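Local coordinates for deoxyhypusine hydroxylase (Homo sapiens, PDB 4D50), which hydroxylates the deoxyhypusine side chain of eIF5A with a non-haem diiron centre that activates O2, completing hypusine formation, at residues I15-L19 against A32-L36; G191-L197 against L221-A225; I48-F52 against L63-L67; G147-S151 against L187-G191. One frame throughout, in Å; residues are numbered along the deposited sequence.

Interaction 1: I15-L19 against A32-L36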
loop_
_atom_site.group_PDB
_atom_site.type_symbol
_atom_site.label_atom_id
_atom_site.label_comp_id
_atom_site.label_asym_id
_atom_site.label_seq_id
_atom_site.Cartn_x
_atom_site.Cartn_y
_atom_site.Cartn_z
ATOM N N ILE A 15 -5.492 7.101 -21.263
ATOM C CA ILE A 15 -4.684 6.505 -20.201
ATOM C C ILE A 15 -5.295 5.173 -19.748
ATOM O O ILE A 15 -4.579 4.168 -19.520
ATOM C CB ILE A 15 -4.524 7.499 -19.022
ATOM C CG1 ILE A 15 -3.730 8.718 -19.509
ATOM C CG2 ILE A 15 -3.827 6.849 -17.804
ATOM C CD1 ILE A 15 -3.988 9.981 -18.712
ATOM N N GLY A 16 -6.579 5.188 -19.520
ATOM C CA GLY A 16 -7.341 3.993 -19.250
ATOM C C GLY A 16 -7.084 2.841 -20.213
ATOM O O GLY A 16 -6.921 1.674 -19.778
ATOM N N GLN A 17 -7.096 3.129 -21.511
ATOM C CA GLN A 17 -6.796 2.055 -22.476
ATOM C C GLN A 17 -5.427 1.480 -22.223
ATOM O O GLN A 17 -5.243 0.281 -22.413
ATOM C CB GLN A 17 -6.986 2.528 -23.932
ATOM C CG GLN A 17 -8.440 2.360 -24.346
ATOM C CD GLN A 17 -8.936 3.365 -25.375
ATOM O OE1 GLN A 17 -8.249 4.312 -25.747
ATOM N NE2 GLN A 17 -10.158 3.137 -25.848
ATOM N N THR A 18 -4.473 2.312 -21.823
ATOM C CA THR A 18 -3.073 1.865 -21.571
ATOM C C THR A 18 -3.057 0.915 -20.354
ATOM O O THR A 18 -2.604 -0.164 -20.466
ATOM C CB THR A 18 -2.168 3.007 -21.318
ATOM O OG1 THR A 18 -2.124 3.836 -22.482
ATOM C CG2 THR A 18 -0.781 2.569 -20.980
ATOM N N LEU A 19 -3.664 1.340 -19.254
ATOM C CA LEU A 19 -3.877 0.492 -18.120
ATOM C C LEU A 19 -4.453 -0.912 -18.350
ATOM O O LEU A 19 -3.977 -1.862 -17.776
ATOM C CB LEU A 19 -4.741 1.222 -17.069
ATOM C CG LEU A 19 -4.940 0.425 -15.779
ATOM C CD1 LEU A 19 -3.655 0.052 -15.069
ATOM C CD2 LEU A 19 -5.876 1.283 -14.881
ATOM N N ALA A 32 0.108 4.689 -15.969
ATOM C CA ALA A 32 -1.330 5.012 -16.287
ATOM C C ALA A 32 -2.183 5.013 -15.031
ATOM O O ALA A 32 -3.030 5.878 -14.784
ATOM C CB ALA A 32 -1.860 4.031 -17.294
ATOM N N LEU A 33 -2.023 3.953 -14.247
ATOM C CA LEU A 33 -2.770 3.818 -13.022
ATOM C C LEU A 33 -2.594 4.995 -12.074
ATOM O O LEU A 33 -3.552 5.518 -11.579
ATOM C CB LEU A 33 -2.373 2.522 -12.274
ATOM C CG LEU A 33 -2.944 2.358 -10.853
ATOM C CD1 LEU A 33 -4.488 2.317 -10.849
ATOM C CD2 LEU A 33 -2.359 1.111 -10.194
ATOM N N PHE A 34 -1.346 5.402 -11.750
ATOM C CA PHE A 34 -1.144 6.497 -10.869
ATOM C C PHE A 34 -1.566 7.834 -11.457
ATOM O O PHE A 34 -2.022 8.709 -10.734
ATOM C CB PHE A 34 0.278 6.480 -10.304
ATOM C CG PHE A 34 0.428 5.414 -9.262
ATOM C CD1 PHE A 34 -0.190 5.553 -7.985
ATOM C CD2 PHE A 34 1.114 4.269 -9.540
ATOM C CE1 PHE A 34 -0.133 4.551 -7.034
ATOM C CE2 PHE A 34 1.166 3.254 -8.577
ATOM C CZ PHE A 34 0.545 3.411 -7.352
ATOM N N THR A 35 -1.552 7.952 -12.764
ATOM C CA THR A 35 -2.100 9.170 -13.337
ATOM C C THR A 35 -3.624 9.180 -13.102
ATOM O O THR A 35 -4.159 10.209 -12.694
ATOM C CB THR A 35 -1.735 9.268 -14.820
ATOM O OG1 THR A 35 -0.304 9.232 -14.910
ATOM C CG2 THR A 35 -2.273 10.576 -15.499
ATOM N N LEU A 36 -4.307 8.090 -13.369
ATOM C CA LEU A 36 -5.737 8.030 -13.127
ATOM C C LEU A 36 -6.071 8.279 -11.699
ATOM O O LEU A 36 -7.114 8.852 -11.424
ATOM C CB LEU A 36 -6.338 6.721 -13.562
ATOM C CG LEU A 36 -6.317 6.427 -15.059
ATOM C CD1 LEU A 36 -6.787 4.991 -15.308
ATOM C CD2 LEU A 36 -7.245 7.393 -15.809
#

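Interaction 2: G191-L197 against L221-A225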
loop_
_atom_site.group_PDB
_atom_site.type_symbol
_atom_site.label_atom_id
_atom_site.label_comp_id
_atom_site.label_asym_id
_atom_site.label_seq_id
_atom_site.Cartn_x
_atom_site.Cartn_y
_atom_site.Cartn_z
ATOM N N GLY A 191 10.656 10.609 12.068
ATOM C CA GLY A 191 11.830 10.533 11.211
ATOM C C GLY A 191 13.151 10.374 11.909
ATOM O O GLY A 191 13.240 10.264 13.118
ATOM N N GLY A 192 14.179 10.418 11.090
ATOM C CA GLY A 192 15.584 10.259 11.465
ATOM C C GLY A 192 16.014 8.799 11.559
ATOM O O GLY A 192 15.207 7.837 11.344
ATOM N N GLU A 193 17.301 8.628 11.887
ATOM C CA GLU A 193 17.948 7.338 11.872
ATOM C C GLU A 193 17.470 6.473 12.989
ATOM O O GLU A 193 17.185 5.294 12.777
ATOM C CB GLU A 193 19.494 7.500 11.877
ATOM C CG GLU A 193 20.289 6.266 12.273
ATOM C CD GLU A 193 21.769 6.586 12.482
ATOM O OE1 GLU A 193 22.457 6.690 11.485
ATOM O OE2 GLU A 193 22.202 6.638 13.657
ATOM N N GLU A 194 17.284 7.013 14.202
ATOM C CA GLU A 194 16.826 6.203 15.301
ATOM C C GLU A 194 15.417 5.602 15.005
ATOM O O GLU A 194 15.156 4.446 15.295
ATOM C CB GLU A 194 16.743 7.037 16.597
ATOM C CG GLU A 194 16.642 6.202 17.847
ATOM C CD GLU A 194 16.142 6.944 19.124
ATOM O OE1 GLU A 194 15.968 8.170 19.126
ATOM O OE2 GLU A 194 15.880 6.256 20.117
ATOM N N ALA A 195 14.528 6.402 14.463
ATOM C CA ALA A 195 13.163 5.909 14.160
ATOM C C ALA A 195 13.187 4.883 12.991
ATOM O O ALA A 195 12.477 3.888 13.085
ATOM C CB ALA A 195 12.201 7.037 13.873
ATOM N N ALA A 196 14.041 5.110 12.004
ATOM C CA ALA A 196 14.234 4.181 10.839
ATOM C C ALA A 196 14.635 2.806 11.306
ATOM O O ALA A 196 14.074 1.795 10.898
ATOM C CB ALA A 196 15.221 4.737 9.859
ATOM N N LEU A 197 15.617 2.759 12.228
ATOM C CA LEU A 197 16.026 1.482 12.769
ATOM C C LEU A 197 15.065 0.846 13.724
ATOM O O LEU A 197 15.038 -0.386 13.861
ATOM C CB LEU A 197 17.427 1.673 13.390
ATOM C CG LEU A 197 18.499 2.310 12.538
ATOM C CD1 LEU A 197 19.672 2.585 13.455
ATOM C CD2 LEU A 197 18.926 1.349 11.427
ATOM N N LEU A 221 9.364 6.800 4.436
ATOM C CA LEU A 221 10.371 7.533 5.217
ATOM C C LEU A 221 11.644 7.692 4.360
ATOM O O LEU A 221 12.261 8.768 4.339
ATOM C CB LEU A 221 10.756 6.782 6.458
ATOM C CG LEU A 221 11.770 7.418 7.398
ATOM C CD1 LEU A 221 11.392 8.866 7.800
ATOM C CD2 LEU A 221 11.877 6.563 8.609
ATOM N N GLN A 222 11.969 6.669 3.589
ATOM C CA GLN A 222 13.058 6.844 2.604
ATOM C C GLN A 222 14.395 7.146 3.267
ATOM O O GLN A 222 15.289 7.761 2.629
ATOM C CB GLN A 222 12.701 7.948 1.549
ATOM C CG GLN A 222 12.287 7.394 0.210
ATOM C CD GLN A 222 12.230 8.445 -0.895
ATOM O OE1 GLN A 222 11.197 8.681 -1.484
ATOM N NE2 GLN A 222 13.364 9.078 -1.187
ATOM N N HIS A 223 14.594 6.726 4.516
ATOM C CA HIS A 223 15.831 6.948 5.198
ATOM C C HIS A 223 16.770 5.768 4.923
ATOM O O HIS A 223 16.408 4.591 5.103
ATOM C CB HIS A 223 15.695 7.072 6.680
ATOM C CG HIS A 223 16.892 7.678 7.336
ATOM N ND1 HIS A 223 18.091 7.009 7.501
ATOM C CD2 HIS A 223 17.091 8.922 7.825
ATOM C CE1 HIS A 223 18.970 7.800 8.084
ATOM N NE2 HIS A 223 18.391 8.966 8.301
ATOM N N GLU A 224 17.976 6.108 4.488
ATOM C CA GLU A 224 18.929 5.129 3.999
ATOM C C GLU A 224 19.439 4.131 5.077
ATOM O O GLU A 224 19.985 3.078 4.740
ATOM C CB GLU A 224 20.118 5.923 3.385
ATOM C CG GLU A 224 20.882 5.259 2.262
ATOM C CD GLU A 224 21.933 6.191 1.644
ATOM O OE1 GLU A 224 21.674 7.423 1.515
ATOM O OE2 GLU A 224 23.023 5.678 1.267
ATOM N N ALA A 225 19.288 4.470 6.364
ATOM C CA ALA A 225 19.746 3.606 7.483
ATOM C C ALA A 225 19.011 2.270 7.455
ATOM O O ALA A 225 19.531 1.304 7.994
ATOM C CB ALA A 225 19.557 4.260 8.850
#

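Interaction 3: I48-F52 against L63-L67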
loop_
_atom_site.group_PDB
_atom_site.type_symbol
_atom_site.label_atom_id
_atom_site.label_comp_id
_atom_site.label_asym_id
_atom_site.label_seq_id
_atom_site.Cartn_x
_atom_site.Cartn_y
_atom_site.Cartn_z
ATOM N N ILE A 48 -9.992 1.752 -13.854
ATOM C CA ILE A 48 -9.153 1.085 -12.803
ATOM C C ILE A 48 -9.851 -0.232 -12.444
ATOM O O ILE A 48 -9.230 -1.263 -12.227
ATOM C CB ILE A 48 -8.982 1.969 -11.557
ATOM C CG1 ILE A 48 -8.098 3.212 -11.859
ATOM C CG2 ILE A 48 -8.367 1.232 -10.375
ATOM C CD1 ILE A 48 -8.017 4.182 -10.736
ATOM N N SER A 49 -11.194 -0.160 -12.392
ATOM C CA SER A 49 -12.032 -1.255 -11.976
ATOM C C SER A 49 -12.013 -2.346 -13.007
ATOM O O SER A 49 -11.977 -3.526 -12.648
ATOM C CB SER A 49 -13.485 -0.746 -11.792
ATOM O OG SER A 49 -13.582 0.085 -10.608
ATOM N N GLN A 50 -11.961 -1.935 -14.269
ATOM C CA GLN A 50 -11.849 -2.870 -15.382
ATOM C C GLN A 50 -10.569 -3.703 -15.315
ATOM O O GLN A 50 -10.578 -4.871 -15.662
ATOM C CB GLN A 50 -12.017 -2.143 -16.728
ATOM C CG GLN A 50 -12.118 -3.031 -17.980
ATOM C CD GLN A 50 -12.252 -2.205 -19.271
ATOM O OE1 GLN A 50 -12.895 -1.186 -19.282
ATOM N NE2 GLN A 50 -11.529 -2.595 -20.322
ATOM N N ALA A 51 -9.488 -3.121 -14.846
ATOM C CA ALA A 51 -8.203 -3.870 -14.721
ATOM C C ALA A 51 -8.149 -4.978 -13.690
ATOM O O ALA A 51 -7.156 -5.752 -13.678
ATOM C CB ALA A 51 -7.058 -2.890 -14.522
ATOM N N PHE A 52 -9.140 -5.126 -12.803
ATOM C CA PHE A 52 -9.147 -6.290 -11.896
ATOM C C PHE A 52 -9.177 -7.679 -12.595
ATOM O O PHE A 52 -9.114 -8.717 -11.895
ATOM C CB PHE A 52 -10.258 -6.184 -10.839
ATOM C CG PHE A 52 -9.910 -5.248 -9.698
ATOM C CD1 PHE A 52 -8.919 -5.577 -8.752
ATOM C CD2 PHE A 52 -10.540 -4.020 -9.579
ATOM C CE1 PHE A 52 -8.608 -4.670 -7.729
ATOM C CE2 PHE A 52 -10.261 -3.128 -8.523
ATOM C CZ PHE A 52 -9.282 -3.463 -7.588
ATOM N N LEU A 63 -4.278 -1.409 -7.904
ATOM C CA LEU A 63 -5.582 -0.873 -8.298
ATOM C C LEU A 63 -6.350 -0.596 -7.064
ATOM O O LEU A 63 -7.037 0.438 -6.935
ATOM C CB LEU A 63 -6.375 -1.823 -9.166
ATOM C CG LEU A 63 -5.703 -2.393 -10.421
ATOM C CD1 LEU A 63 -6.603 -3.431 -11.021
ATOM C CD2 LEU A 63 -5.452 -1.298 -11.399
ATOM N N ALA A 64 -6.419 -1.610 -6.212
ATOM C CA ALA A 64 -7.240 -1.433 -4.984
ATOM C C ALA A 64 -6.640 -0.342 -4.104
ATOM O O ALA A 64 -7.405 0.472 -3.544
ATOM C CB ALA A 64 -7.336 -2.733 -4.165
ATOM N N TYR A 65 -5.330 -0.298 -3.941
ATOM C CA TYR A 65 -4.713 0.758 -3.163
ATOM C C TYR A 65 -5.077 2.158 -3.653
ATOM O O TYR A 65 -5.500 3.026 -2.906
ATOM C CB TYR A 65 -3.196 0.608 -3.194
ATOM C CG TYR A 65 -2.403 1.691 -2.529
ATOM C CD1 TYR A 65 -2.331 1.796 -1.146
ATOM C CD2 TYR A 65 -1.840 2.721 -3.292
ATOM C CE1 TYR A 65 -1.604 2.837 -0.534
ATOM C CE2 TYR A 65 -1.085 3.714 -2.712
ATOM C CZ TYR A 65 -1.042 3.822 -1.340
ATOM O OH TYR A 65 -0.284 4.799 -0.822
ATOM N N CYS A 66 -5.032 2.319 -4.955
ATOM C CA CYS A 66 -5.361 3.588 -5.611
ATOM C C CYS A 66 -6.804 3.975 -5.346
ATOM O O CYS A 66 -7.047 5.129 -5.030
ATOM C CB CYS A 66 -5.065 3.616 -7.120
ATOM S SG CYS A 66 -3.292 3.716 -7.436
ATOM N N LEU A 67 -7.753 3.015 -5.431
ATOM C CA LEU A 67 -9.167 3.371 -5.204
ATOM C C LEU A 67 -9.353 3.807 -3.770
ATOM O O LEU A 67 -10.240 4.612 -3.439
ATOM C CB LEU A 67 -10.085 2.162 -5.516
ATOM C CG LEU A 67 -10.148 1.799 -7.035
ATOM C CD1 LEU A 67 -10.967 0.560 -7.231
ATOM C CD2 LEU A 67 -10.682 2.950 -7.900
#

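Interaction 4: G147-S151 against L187-G191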
loop_
_atom_site.group_PDB
_atom_site.type_symbol
_atom_site.label_atom_id
_atom_site.label_comp_id
_atom_site.label_asym_id
_atom_site.label_seq_id
_atom_site.Cartn_x
_atom_site.Cartn_y
_atom_site.Cartn_z
ATOM N N GLY A 147 -0.627 15.308 8.305
ATOM C CA GLY A 147 0.728 15.134 8.741
ATOM C C GLY A 147 1.688 15.357 7.583
ATOM O O GLY A 147 1.328 15.900 6.542
ATOM N N PRO A 148 2.928 14.951 7.763
ATOM C CA PRO A 148 4.001 15.043 6.768
ATOM C C PRO A 148 3.883 14.145 5.549
ATOM O O PRO A 148 4.633 14.282 4.632
ATOM C CB PRO A 148 5.243 14.659 7.545
ATOM C CG PRO A 148 4.759 13.942 8.766
ATOM C CD PRO A 148 3.399 14.430 9.056
ATOM N N TYR A 149 2.975 13.165 5.555
ATOM C CA TYR A 149 2.738 12.302 4.380
ATOM C C TYR A 149 1.301 12.497 3.861
ATOM O O TYR A 149 0.414 12.770 4.613
ATOM C CB TYR A 149 3.007 10.850 4.759
ATOM C CG TYR A 149 4.496 10.675 5.079
ATOM C CD1 TYR A 149 4.971 10.947 6.348
ATOM C CD2 TYR A 149 5.404 10.388 4.088
ATOM C CE1 TYR A 149 6.328 10.888 6.631
ATOM C CE2 TYR A 149 6.737 10.297 4.355
ATOM C CZ TYR A 149 7.181 10.540 5.648
ATOM O OH TYR A 149 8.436 10.467 6.010
ATOM N N LEU A 150 1.134 12.442 2.568
ATOM C CA LEU A 150 -0.151 12.757 1.964
ATOM C C LEU A 150 -0.997 11.521 1.778
ATOM O O LEU A 150 -2.197 11.631 1.432
ATOM C CB LEU A 150 0.021 13.499 0.644
ATOM C CG LEU A 150 0.733 14.877 0.727
ATOM C CD1 LEU A 150 1.058 15.432 -0.625
ATOM C CD2 LEU A 150 -0.068 15.883 1.562
ATOM N N SER A 151 -0.419 10.388 2.089
ATOM C CA SER A 151 -1.121 9.114 2.072
ATOM C C SER A 151 -2.258 9.119 3.023
ATOM O O SER A 151 -2.197 9.781 4.092
ATOM C CB SER A 151 -0.178 7.934 2.397
ATOM O OG SER A 151 0.528 8.140 3.586
ATOM N N LEU A 187 6.262 6.799 14.288
ATOM C CA LEU A 187 7.747 6.586 14.082
ATOM C C LEU A 187 8.141 7.172 12.762
ATOM O O LEU A 187 9.102 7.870 12.678
ATOM C CB LEU A 187 8.106 5.134 14.219
ATOM C CG LEU A 187 8.252 4.656 15.662
ATOM C CD1 LEU A 187 8.158 3.146 15.746
ATOM C CD2 LEU A 187 9.496 5.180 16.289
ATOM N N ARG A 188 7.383 6.844 11.729
ATOM C CA ARG A 188 7.594 7.327 10.390
ATOM C C ARG A 188 7.601 8.876 10.412
ATOM O O ARG A 188 8.518 9.530 9.906
ATOM C CB ARG A 188 6.617 6.748 9.405
ATOM C CG ARG A 188 6.743 7.441 8.052
ATOM C CD ARG A 188 5.439 7.403 7.240
ATOM N NE ARG A 188 4.391 8.180 7.883
ATOM C CZ ARG A 188 3.097 8.118 7.572
ATOM N NH1 ARG A 188 2.642 7.381 6.529
ATOM N NH2 ARG A 188 2.280 8.905 8.242
ATOM N N ASN A 189 6.597 9.467 11.084
ATOM C CA ASN A 189 6.508 10.916 11.139
ATOM C C ASN A 189 7.613 11.573 11.950
ATOM O O ASN A 189 8.049 12.702 11.579
ATOM C CB ASN A 189 5.170 11.302 11.784
ATOM C CG ASN A 189 3.976 10.966 10.873
ATOM O OD1 ASN A 189 4.092 10.506 9.727
ATOM N ND2 ASN A 189 2.798 11.227 11.399
ATOM N N ALA A 190 8.079 10.923 12.999
ATOM C CA ALA A 190 9.238 11.392 13.800
ATOM C C ALA A 190 10.493 11.527 12.989
ATOM O O ALA A 190 11.228 12.591 13.062
ATOM C CB ALA A 190 9.437 10.453 14.982
ATOM N N GLY A 191 10.656 10.609 12.068
ATOM C CA GLY A 191 11.830 10.533 11.211
ATOM C C GLY A 191 13.151 10.374 11.909
ATOM O O GLY A 191 13.240 10.264 13.118
HETATM O O HOH W 1 9.288 11.599 8.456
#

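Interaction 1: I15-L19 against A32-L36
Ile-15 meets Ala-32 in a contact that no ring or side-chain amide enters; the flat groups touched are peptide units, reached through Ala-32 O and Ile-15 O. The methyl CG2 of Ile-15 rests 3.3 Å from Ala-32 O, and Ala-32 CB in turn approaches Ile-15 O at 3.5 Å. Alanine suits this place because its lone methyl lets the two backbones come close, with the CA atoms of Ile-15 and Ala-32 only 5.4 Å apart. The branches of Ile-15 divide three neighbours between them. With CG2 set anti to its own nitrogen, that branch lies between Ala-32 and Leu-36 CG, while the longer arm ends with CD1 3.7 Å from Thr-35 CG2, the two side chains meeting at about a right angle. Thr-35 lies at the exposed margin and is two-sided: its methyl faces Ile-15, and its hydroxyl OG1 is hydrogen-bonded to Arg-31 O of its own helix.

On the inner side Leu-19 spreads its two methyls. CD1 packs on Leu-33 CB at 3.9 Å, and CD2 meets Leu-36 CD1 at 3.8 Å; Leu-36 CD1 also reaches the bare CA of Gly-16. The axes of the segments 15-19 and 32-36 come within 9.0 Å, their directions 139° apart, the arrangement of an antiparallel helical hairpin held by aliphatic groups and without any hydrogen bond between the two segments. Arg-29 NE bonds to Leu-19 O near the turn. Beyond the hairpin, Leu-33 and Leu-36 both pack on Ile-48 of helix 42-50, and Leu-33 also touches Glu-62 and Cys-66 of helix 57-70.

Interaction 2: G191-L197 against L221-A225
Leu-221 and Ala-196 form part of the close-packed side of this contact, where leucine CD2 lies 4.0 Å from alanine CB and the other methyl, CD1, covers the CA of Gly-191 at 3.8 Å. Small residues fit here: Gly-191 takes up a positive phi of 59° as the chain leaves helix 177-190, and Ala-196 has just one methyl to share between Leu-221 CD2 and His-223 CB. Ala-225 is packed as well, its CB against Glu-193 CG and its O 3.5 Å from Leu-197 CD2. The His-223 ring lies against the start of helix 193-201. Glu-193 CA stands over one face, 4.1 Å from the ring centroid, a CH-pi contact, and Gly-192 O lies over the rim of the same face. Rotation of the imidazole is fixed from within its own loop, since ND1 accepts a nearly straight, in-plane hydrogen bond from Ala-225 N at 3.0 Å. That leaves NE2 as the likely proton carrier if the ring is neutral.

The looser side is the exposed end of Glu-193, whose carboxylate OE1 stays 5.6 Å from His-223 NE2, too far to bond; Leu-197 is likewise exposed. The contact joins two successive HEAT-like repeats: the link after helix 177-190 and the first turns of helix 193-201 pack on the loop between helices 208-221 and 227-235, where Glu-224 forms a salt bridge with Arg-256 farther along the chain.

Interaction 3: I48-F52 against L63-L67
Leu-63 pushes into a hollow lined by Ile-48, Ala-51 and Phe-52, and each of its atoms has a partner there. Its CB touches Phe-52 CZ at 3.7 Å and, at about a right angle to that, Ile-48 CG2 at 3.8 Å. Placing CG anti to the carbonyl carbon (chi1 -53°) carries the branch point past Ile-48 O. At the tip the methyls part: CD2 meets Ala-51 CB at 3.9 Å, while CD1 hangs over the centre of the Phe-52 ring, 3.9 Å from its centroid and 12° off the normal, a well-aligned CH-pi contact. Leu-63 CD1 also presses on the backbone, 3.5 Å from Ala-51 C.

Helix 42-50 and helix 57-70 follow each other in the chain, in the stacked-helix architecture of HEAT-type proteins, and here Leu-63, Leu-67, Ile-48 and Ala-51 fill the layer between them; residues 63-67 belong to the first annotated HEAT-like repeat. One turn on from Leu-63, Leu-67 takes the next place in this layer. Its CD1 comes to the edge of the Phe-52 ring, 4.0 Å from CE2, and its CD2 packs on Ile-48 CG2 at 3.8 Å as the two side chains slide past in opposite directions. Ala-64 CB lies 4.0 Å from Phe-52 CZ and also touches Glu-95, a ligand of the second iron, while Phe-52 packs on Met-78 and Val-82 of helix 76-84.

Interaction 4: G147-S151 against L187-G191
Tyr-149 lies flat along Arg-188 where the long loop between helices 121-140 and 163-171 crosses the C-terminal end of helix 177-190, in the third HEAT-like repeat. The two side chains run past each other in opposite directions, with ring and guanidinium planes 27° apart. Arg-188 CD stands over the rim of the tyrosine face, 3.8 Å from the centroid in a CH-pi contact, and NE approaches Tyr-149 CD1 at 3.2 Å, so that this ring carbon in turn covers a face of the guanidinium. The broad tyrosine ring suits its place by offering that flat face while its OH reaches a water; arginine, bent at chi3 (66°), is long enough to lie over the ring and still bond at its head.

Asn-189 fixes that head in its plane. Its OD1 accepts from Arg-188 NE at 3.0 Å and from Arg-188 NH2 at 2.8 Å, a side-on grip on one oxygen. Asparagine is short enough to turn its amide back, nearly parallel to the tyrosine ring with OD1 near the ring edge. Pro-148, stiff and apolar, sets its CG 3.6 Å from Asn-189 OD1. Asp-153, in a salt bridge with NH2, probably offsets the arginine's charge, while Gln-220 accepts from NH1; both also bond Ser-151 OG. In the plane of the ring the water lies 2.8 Å from Tyr-149 OH and donates to Arg-188 O at 2.6 Å.

In the fold
Along the chain the order is interaction 1, interaction 3, interaction 4, interaction 2, and they form two clusters. Interactions 1 and 3 have centres 10 Å apart and touch through Leu-33 and Phe-34 against Cys-66, tying together helices 3-20, 26-39, 42-50 and 57-70. Interactions 4 and 2, 11 Å between centres, share Gly-191, where helix 177-190 gives way to helix 193-201. Centres in different clusters are about 25 to 32 Å apart. The two clusters thus lie in different parts of the helical stack, while the diiron site draws ligands from both halves of the chain: His-61, His-94 and Glu-95 from one, His-212, His-245 and Glu-246 from the other.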